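Local structure of transcriptional regulators (LACI-FAMILY TRANSCRIPTIONAL REGULATORY PROTEIN) (Corynebacterium glutamicum, 3GYB) at residues Leu224-Asp229 and Ile264-Cys269; Ala179-Asn184 and Ile209-Thr214. The protein probably binds cis-regulatory DNA as a LacI-family transcription factor, with a periplasmic-binding-protein-like domain that carries a magnesium ion. All coordinates share one frame; numbering follows the deposited sequence.

Interaction 1: Leu224-Asp229 and Ile264-Cys269. With MG (magnesium ion), chain C.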
# COMPACT_ATOMS: atom_id res chain seq x y z
N LEU A 224 8.30 0.09 12.15
CA LEU A 224 9.61 0.11 11.49
C LEU A 224 10.46 1.38 11.60
O LEU A 224 10.02 2.47 11.24
CB LEU A 224 9.38 -0.18 10.00
CG LEU A 224 10.25 -1.08 9.10
CD1 LEU A 224 10.11 -0.55 7.68
CD2 LEU A 224 11.70 -1.12 9.52
N THR A 225 11.70 1.22 12.06
CA THR A 225 12.63 2.34 12.13
C THR A 225 12.96 2.59 10.66
O THR A 225 13.25 1.65 9.92
CB THR A 225 13.89 1.96 12.91
OG1 THR A 225 13.54 1.78 14.29
CG2 THR A 225 14.97 3.03 12.80
N THR A 226 12.90 3.84 10.23
CA THR A 226 13.09 4.15 8.82
C THR A 226 13.58 5.57 8.59
O THR A 226 13.53 6.41 9.49
CB THR A 226 11.72 3.96 8.10
OG1 THR A 226 11.84 4.22 6.70
CG2 THR A 226 10.69 4.91 8.70
N ILE A 227 14.06 5.83 7.39
CA ILE A 227 14.52 7.16 7.02
C ILE A 227 13.36 7.87 6.34
O ILE A 227 12.81 7.39 5.35
CB ILE A 227 15.69 7.09 6.01
CG1 ILE A 227 16.90 6.39 6.65
CG2 ILE A 227 16.03 8.49 5.52
CD1 ILE A 227 17.39 7.03 7.94
N ASP A 228 12.96 9.01 6.89
CA ASP A 228 11.88 9.80 6.31
C ASP A 228 12.45 10.40 5.02
O ASP A 228 13.45 11.12 5.07
CB ASP A 228 11.49 10.92 7.28
CG ASP A 228 10.23 11.65 6.86
OD1 ASP A 228 9.89 11.64 5.66
OD2 ASP A 228 9.58 12.25 7.74
N ASP A 229 11.84 10.08 3.88
CA ASP A 229 12.31 10.60 2.60
C ASP A 229 11.64 11.94 2.28
O ASP A 229 11.71 12.43 1.15
CB ASP A 229 12.00 9.59 1.47
CG ASP A 229 10.51 9.39 1.26
OD1 ASP A 229 9.77 9.62 2.22
OD2 ASP A 229 10.09 8.99 0.15
N ILE A 264 13.74 8.31 11.71
CA ILE A 264 12.56 8.15 12.55
C ILE A 264 12.80 6.84 13.27
O ILE A 264 12.76 5.77 12.66
CB ILE A 264 11.26 8.05 11.73
CG1 ILE A 264 11.00 9.35 10.98
CG2 ILE A 264 10.09 7.76 12.67
CD1 ILE A 264 9.72 9.34 10.16
N GLU A 265 13.07 6.93 14.56
CA GLU A 265 13.34 5.75 15.35
C GLU A 265 12.07 5.12 15.88
O GLU A 265 11.25 5.77 16.54
CB GLU A 265 14.26 6.08 16.53
CG GLU A 265 15.66 6.50 16.11
CD GLU A 265 16.58 6.66 17.30
OE1 GLU A 265 16.86 5.65 17.98
OE2 GLU A 265 17.03 7.80 17.56
N ARG A 266 11.90 3.84 15.57
CA ARG A 266 10.75 3.10 16.06
C ARG A 266 11.25 1.87 16.80
O ARG A 266 12.15 1.99 17.64
CB ARG A 266 9.80 2.74 14.91
CG ARG A 266 9.12 3.98 14.32
CD ARG A 266 7.80 3.66 13.61
NE ARG A 266 7.18 4.89 13.12
CZ ARG A 266 7.39 5.42 11.91
NH1 ARG A 266 8.20 4.81 11.05
NH2 ARG A 266 6.81 6.56 11.58
N GLY A 267 10.75 0.68 16.49
CA GLY A 267 11.20 -0.47 17.26
C GLY A 267 12.04 -1.56 16.64
O GLY A 267 12.25 -2.59 17.27
N THR A 268 12.55 -1.34 15.44
CA THR A 268 13.32 -2.39 14.78
C THR A 268 14.84 -2.32 14.85
O THR A 268 15.52 -3.14 14.22
CB THR A 268 12.89 -2.51 13.31
OG1 THR A 268 13.03 -1.24 12.66
CG2 THR A 268 11.43 -2.98 13.21
N CYS A 269 15.38 -1.38 15.61
CA CYS A 269 16.83 -1.27 15.78
C CYS A 269 17.15 -1.25 17.26
O CYS A 269 16.33 -0.83 18.08
CB CYS A 269 17.38 0.01 15.13
SG CYS A 269 17.54 -0.05 13.32
MG MG C . 7.81 9.00 2.74
O HOH W 1 14.76 1.65 16.53
O HOH W 2 8.02 10.22 4.53
O HOH W 3 7.75 7.89 0.83
O HOH W 4 5.82 8.36 3.51

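Interaction 2: Ala179-Asn184 and Ile209-Thr214. With MG (magnesium ion), chain C.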
# COMPACT_ATOMS: atom_id res chain seq x y z
N ALA A 179 22.81 -6.37 11.44
CA ALA A 179 21.91 -5.27 11.11
C ALA A 179 21.79 -5.14 9.60
O ALA A 179 22.76 -5.38 8.88
CB ALA A 179 22.42 -3.97 11.72
N ILE A 180 20.61 -4.75 9.15
CA ILE A 180 20.36 -4.57 7.73
C ILE A 180 19.77 -3.20 7.44
O ILE A 180 18.84 -2.76 8.13
CB ILE A 180 19.35 -5.63 7.20
CG1 ILE A 180 19.96 -7.03 7.30
CG2 ILE A 180 18.95 -5.31 5.77
CD1 ILE A 180 18.98 -8.17 7.01
N PHE A 181 20.33 -2.51 6.45
CA PHE A 181 19.79 -1.23 6.01
C PHE A 181 19.10 -1.58 4.69
O PHE A 181 19.76 -1.83 3.69
CB PHE A 181 20.88 -0.18 5.78
CG PHE A 181 20.45 0.97 4.89
CD1 PHE A 181 19.17 1.50 4.98
CD2 PHE A 181 21.33 1.50 3.96
CE1 PHE A 181 18.77 2.55 4.15
CE2 PHE A 181 20.94 2.55 3.12
CZ PHE A 181 19.66 3.07 3.22
N SER A 182 17.77 -1.62 4.72
CA SER A 182 16.98 -1.94 3.55
C SER A 182 16.79 -0.68 2.70
O SER A 182 16.44 0.38 3.23
CB SER A 182 15.62 -2.49 3.97
OG SER A 182 14.88 -2.91 2.84
N SER A 183 17.00 -0.80 1.40
CA SER A 183 16.88 0.34 0.50
C SER A 183 15.55 1.06 0.65
O SER A 183 15.47 2.27 0.45
CB SER A 183 17.09 -0.09 -0.95
OG SER A 183 17.36 1.04 -1.77
N ASN A 184 14.50 0.33 0.99
CA ASN A 184 13.19 0.95 1.18
C ASN A 184 12.33 0.11 2.12
O ASN A 184 12.68 -1.02 2.46
CB ASN A 184 12.47 1.14 -0.15
CG ASN A 184 12.41 -0.13 -0.95
OD1 ASN A 184 11.85 -1.13 -0.51
ND2 ASN A 184 13.01 -0.11 -2.14
N ILE A 209 16.59 -1.32 9.41
CA ILE A 209 16.15 0.05 9.19
C ILE A 209 15.75 0.18 7.73
O ILE A 209 16.45 -0.30 6.83
CB ILE A 209 17.26 1.08 9.57
CG1 ILE A 209 16.76 2.50 9.26
CG2 ILE A 209 18.56 0.75 8.84
CD1 ILE A 209 17.60 3.61 9.88
N GLY A 210 14.60 0.81 7.50
CA GLY A 210 14.10 0.99 6.15
C GLY A 210 14.29 2.39 5.61
O GLY A 210 15.12 3.15 6.12
N TYR A 211 13.50 2.75 4.60
CA TYR A 211 13.59 4.07 3.98
C TYR A 211 12.26 4.35 3.29
O TYR A 211 11.77 3.52 2.53
CB TYR A 211 14.73 4.06 2.94
CG TYR A 211 15.34 5.41 2.60
CD1 TYR A 211 16.70 5.64 2.77
CD2 TYR A 211 14.56 6.44 2.07
CE1 TYR A 211 17.28 6.86 2.42
CE2 TYR A 211 15.13 7.67 1.71
CZ TYR A 211 16.49 7.86 1.89
OH TYR A 211 17.06 9.07 1.53
N ASP A 212 11.69 5.52 3.59
CA ASP A 212 10.42 6.01 3.03
C ASP A 212 9.39 6.43 4.07
O ASP A 212 8.57 7.28 3.80
CB ASP A 212 9.73 4.99 2.12
CG ASP A 212 10.42 4.82 0.78
OD1 ASP A 212 11.32 5.62 0.45
OD2 ASP A 212 10.06 3.86 0.06
N ASN A 213 9.43 5.84 5.26
CA ASN A 213 8.42 6.13 6.28
C ASN A 213 7.02 5.97 5.68
O ASN A 213 6.17 6.88 5.76
CB ASN A 213 8.55 7.53 6.87
CG ASN A 213 7.62 7.72 8.07
OD1 ASN A 213 7.49 6.82 8.90
ND2 ASN A 213 6.98 8.88 8.16
N THR A 214 6.80 4.82 5.06
CA THR A 214 5.53 4.47 4.45
C THR A 214 4.50 4.33 5.57
O THR A 214 4.85 4.21 6.74
CB THR A 214 5.60 3.09 3.77
OG1 THR A 214 6.07 2.13 4.73
CG2 THR A 214 6.51 3.11 2.57
MG MG C . 7.81 9.00 2.74
O HOH W 4 5.82 8.36 3.51
O HOH W 2 8.02 10.22 4.53
O HOH W 3 7.75 7.89 0.83

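Interaction 1: Leu224-Asp229 and Ile264-Cys269
Thr-225, Ile-264 and Leu-224 carry this contact. It is the end of an antiparallel strand pair in the periplasmic binding protein-like domain. Thr-226 and Ile-264 form a hydrogen-bonded pair there. Thr-226 N donates to Ile-264 O at 3.1 Å, and Ile-264 N donates to Thr-226 O.

Past Ile-264 the chain leaves the strand and curls round Thr-225. The OG1 of Thr-225 lies beside its own backbone N (chi1 -69°), which turns it into the curl. It accepts from Arg-266 N at 2.9 Å and more weakly from Thr-268 N. Water 1 sits 2.6 Å from Thr-225 OG1 and also joins Arg-266 O and Cys-269 N. In return Thr-225 N donates to Thr-268 OG1 at 2.9 Å. Thr-268 OG1 is also bonded to Ile-208 O. The methyl CG2 of Thr-225, anti to the backbone N, meets Ile-264 O and Cys-269 SG.

Leu-224 meets the loop at both ends. Its CD2 touches Thr-268 at OG1 and CG2, and its side chain also packs on Ala-188 and Leu-192 of helix 185-198. Arg-266 runs alongside the Leu-224 backbone, its CG and CD close to Leu-224 O. Its NH1 donates to that oxygen at 3.0 Å, in the guanidinium plane. The CG2 of Ile-264 sits over the centre of one guanidinium face, 3.6 Å above the plane. NH2 goes on to Asn-213. Thr-226 CG2 lies near the guanidinium edge, while Thr-226 OG1 turns to Asp-185 and Asn-213.

Further along the strand Ile-264 CD1 touches Asp-228 CB at 3.7 Å. Asp-228 OD1 accepts hydrogen bonds from Asn-230 N and from water 2, a magnesium ligand. Next to it, Asp-229 OD1 binds the magnesium directly at 2.1 Å.

Interaction 2: Ala179-Asn184 and Ile209-Thr214
Ile-209 and Phe-181 face each other as a parallel bridge between two strands of a beta-alpha-beta unit. The short strand axes run 4.8 Å apart at 5°.

The backbone bonds come first. Both use Ile-209: its N donates to Ile-180 O at 3.0 Å, and its O accepts from Ser-182 N at 2.8 Å. Beyond Ser-182 no further backbone hydrogen bond joins the two segments. Asn-184 CA instead makes a CA-H...O contact with Tyr-211 O at 3.2 Å.

The apolar contacts lie on the side of the sheet that carries Phe-181 and Ile-209. Phe-181 CB packs on Ile-209 CG2. The ring of Phe-181, with CG anti to the backbone N (chi1 160°), leans toward the second strand. Its rim atom CZ meets Tyr-211 CD1 at 3.9 Å. Each ring offers its edge to the other, so this is rim packing and not a face stack.

Polar groups meet past the strand ends. Tyr-211 CB lies against Ser-183 O, which accepts from Arg-134, while Tyr-211 OH bonds to Asn-100. Ser-182 OG donates to Asn-184 O at 2.9 Å within the turn that leads into helix 185-198. Asn-184 is the N-cap of that helix, and its OD1 also bonds to Thr-187. Thr-214 is likewise an N-cap, before helix 215-218.

The metal is held by the backbone here: Asp-212 O binds magnesium at 2.2 Å. The Asp-212 carboxylate turns from it toward Asn-184, with OD2 near Asn-184 CB.

Helix 102-115 covers the Phe-181 and Ile-209 side, through Ala-106, Ala-109 and Leu-113. Helix 185-198 packs on Ser-182 and connects the two strands, and strand 121-124 bonds to the other edge of strand 179-182.

Interactions 1 and 2 belong to one sheet, where strands 226-228 and 207-211 are neighbours. Interaction 2 is fully buried and joins two parallel strands through backbone bonds and apolar packing. Interaction 1 is partly buried. It pairs strand 226-228 and its approach with the end of strand 258-264 and the loop that follows, and relies more on threonine hydroxyls, an arginine and a water. The two contacts touch directly: Ile-227 O lies 2.8 Å from Asp-212 N, a probable hydrogen bond. Both reach the same magnesium. Interaction 1 gives it a carboxylate oxygen and interaction 2 a backbone carbonyl; Ser-231 is the third protein ligand.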